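Local structure of endoribonuclease L-PSP/chorismate mutase-like domain-containing protein (Agrobacterium tumefaciens, 3D01) at residues Lys104-Val109 with Glu156-Val161. The protein is of unknown function but belongs to the YjgF/chorismate mutase-like family of putative endoribonucleases and assembles as a trimer. Residues are numbered along the deposited sequence; the frame is centred on the assembly and turned at random.
Sequences KLNGFV and EIDAIV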
loop_
_atom_site.group_PDB
_atom_site.type_symbol
_atom_site.label_atom_id
_atom_site.label_comp_id
_atom_site.label_asym_id
_atom_site.label_seq_id
_atom_site.Cartn_x
_atom_site.Cartn_y
_atom_site.Cartn_z
ATOM N N LYS I 104 -8.222 4.800 -4.057
ATOM C CA LYS I 104 -7.879 3.582 -3.298
ATOM C C LYS I 104 -7.932 3.824 -1.793
ATOM O O LYS I 104 -7.542 4.870 -1.322
ATOM C CB LYS I 104 -6.477 3.109 -3.730
ATOM C CG LYS I 104 -5.900 1.889 -2.997
ATOM C CD LYS I 104 -6.596 0.628 -3.479
ATOM C CE LYS I 104 -5.955 -0.617 -2.838
ATOM N NZ LYS I 104 -4.488 -0.776 -3.192
ATOM N N LEU I 105 -8.435 2.835 -1.063
ATOM C CA LEU I 105 -8.255 2.756 0.388
ATOM C C LEU I 105 -7.546 1.434 0.708
ATOM O O LEU I 105 -7.913 0.374 0.166
ATOM C CB LEU I 105 -9.604 2.748 1.127
ATOM C CG LEU I 105 -10.558 3.917 0.958
ATOM C CD1 LEU I 105 -11.790 3.594 1.830
ATOM C CD2 LEU I 105 -9.930 5.247 1.338
ATOM N N ASN I 106 -6.577 1.507 1.597
ATOM C CA ASN I 106 -5.965 0.309 2.198
ATOM C C ASN I 106 -6.474 0.208 3.635
ATOM O O ASN I 106 -6.191 1.069 4.458
ATOM C CB ASN I 106 -4.431 0.358 2.139
ATOM C CG ASN I 106 -3.906 0.483 0.721
ATOM O OD1 ASN I 106 -3.325 1.513 0.336
ATOM N ND2 ASN I 106 -4.103 -0.553 -0.065
ATOM N N GLY I 107 -7.252 -0.841 3.903
ATOM C CA GLY I 107 -7.869 -1.082 5.190
ATOM C C GLY I 107 -7.116 -2.158 5.948
ATOM O O GLY I 107 -7.098 -3.325 5.542
ATOM N N PHE I 108 -6.493 -1.741 7.050
ATOM C CA PHE I 108 -5.701 -2.608 7.890
ATOM C C PHE I 108 -6.489 -2.893 9.155
ATOM O O PHE I 108 -6.790 -1.972 9.901
ATOM C CB PHE I 108 -4.387 -1.924 8.263
ATOM C CG PHE I 108 -3.644 -1.357 7.099
ATOM C CD1 PHE I 108 -3.147 -2.177 6.124
ATOM C CD2 PHE I 108 -3.420 0.001 6.997
ATOM C CE1 PHE I 108 -2.458 -1.657 5.044
ATOM C CE2 PHE I 108 -2.718 0.525 5.922
ATOM C CZ PHE I 108 -2.235 -0.295 4.962
ATOM N N VAL I 109 -6.806 -4.165 9.407
ATOM C CA VAL I 109 -7.653 -4.567 10.536
ATOM C C VAL I 109 -6.849 -5.456 11.521
ATOM O O VAL I 109 -6.388 -6.534 11.137
ATOM C CB VAL I 109 -8.880 -5.357 10.040
ATOM C CG1 VAL I 109 -9.786 -5.746 11.217
ATOM C CG2 VAL I 109 -9.616 -4.566 8.934
ATOM N N GLU I 156 -6.806 0.769 10.875
ATOM C CA GLU I 156 -6.114 1.914 10.310
ATOM C C GLU I 156 -6.338 1.884 8.785
ATOM O O GLU I 156 -6.311 0.814 8.134
ATOM C CB GLU I 156 -4.621 1.842 10.604
ATOM C CG GLU I 156 -3.792 2.934 9.987
ATOM C CD GLU I 156 -2.262 2.686 10.150
ATOM O OE1 GLU I 156 -1.853 1.964 11.077
ATOM O OE2 GLU I 156 -1.463 3.203 9.333
ATOM N N ILE I 157 -6.545 3.055 8.214
ATOM C CA ILE I 157 -6.943 3.127 6.802
ATOM C C ILE I 157 -6.261 4.330 6.185
ATOM O O ILE I 157 -6.367 5.437 6.715
ATOM C CB ILE I 157 -8.492 3.270 6.585
ATOM C CG1 ILE I 157 -9.328 2.193 7.313
ATOM C CG2 ILE I 157 -8.832 3.236 5.065
ATOM C CD1 ILE I 157 -10.851 2.237 6.974
ATOM N N ASP I 158 -5.539 4.092 5.087
ATOM C CA ASP I 158 -4.949 5.167 4.307
ATOM C C ASP I 158 -5.711 5.299 2.979
ATOM O O ASP I 158 -6.623 4.497 2.677
ATOM C CB ASP I 158 -3.427 5.010 4.155
ATOM C CG ASP I 158 -3.001 3.916 3.200
ATOM O OD1 ASP I 158 -3.775 3.467 2.311
ATOM O OD2 ASP I 158 -1.832 3.506 3.354
ATOM N N ALA I 159 -5.374 6.335 2.213
ATOM C CA ALA I 159 -6.138 6.622 1.005
ATOM C C ALA I 159 -5.311 7.366 -0.033
ATOM O O ALA I 159 -4.377 8.080 0.293
ATOM C CB ALA I 159 -7.377 7.442 1.341
ATOM N N ILE I 160 -5.699 7.164 -1.280
ATOM C CA ILE I 160 -5.230 7.957 -2.403
ATOM C C ILE I 160 -6.503 8.513 -3.072
ATOM O O ILE I 160 -7.460 7.777 -3.367
ATOM C CB ILE I 160 -4.459 7.118 -3.430
ATOM C CG1 ILE I 160 -3.271 6.399 -2.786
ATOM C CG2 ILE I 160 -4.083 7.967 -4.643
ATOM C CD1 ILE I 160 -2.717 5.274 -3.645
ATOM N N VAL I 161 -6.510 9.827 -3.275
ATOM C CA VAL I 161 -7.684 10.533 -3.764
ATOM C C VAL I 161 -7.234 11.423 -4.944
ATOM O O VAL I 161 -6.214 12.105 -4.881
ATOM C CB VAL I 161 -8.300 11.398 -2.639
ATOM C CG1 VAL I 161 -9.509 12.152 -3.149
ATOM C CG2 VAL I 161 -8.618 10.575 -1.352
#
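Residues Lys104–Val109 and Glu156–Val161 are neighbouring antiparallel strands in the middle of the mixed sheet, where strand 99-110 is joined by strand 155-163 on one edge and by the parallel strand 140-146 on the other. Three hydrogen-bonded pairs, Lys104–Ile160, Asn106–Asp158 and Phe108–Glu156, alternate with the non-hydrogen-bonded pairs Leu105–Ala159 and Gly107–Ile157. The ladder is tightest at its Phe108 end, with Phe108 N 2.8 Å from Glu156 O, and longer in the middle, where Asn106 N meets Asp158 O at 3.2 Å. Between the Lys104–Ile160 and Asn106–Asp158 pairs, Leu105 CA lies 3.3 Å from Asp158 O in a CA-H...O contact.

On the helix-facing side, Leu105 CD2 presses on Ala159 CB at 3.4 Å, tighter than usual, while Leu105 CB rests 4.0 Å from Ile157 CG2. Ile84 of helix 70-91 touches all three residues, and helix 118-133 adds Ile129 and Ala125.

The opposite face carries Lys104, Asn106, Phe108, Glu156, Asp158 and Ile160. With CG between the backbone N and the carbonyl carbon (chi1 74°), the Asp158 side chain turns back toward the other strand and sets its carboxylate 83° to the Phe108 ring, with Asp158 OD2 near the ring plane at its edge, 4.0 Å from Phe108 CE2. That same OD2 forms a salt bridge with Lys104 of the second subunit, and Lys104 NZ here reaches Asp158 of the third. A helix-backed sheet whose other face meets neighbouring subunits, here through salt bridges to both, is characteristic of the trimeric YjgF-like, chorismate mutase-like fold.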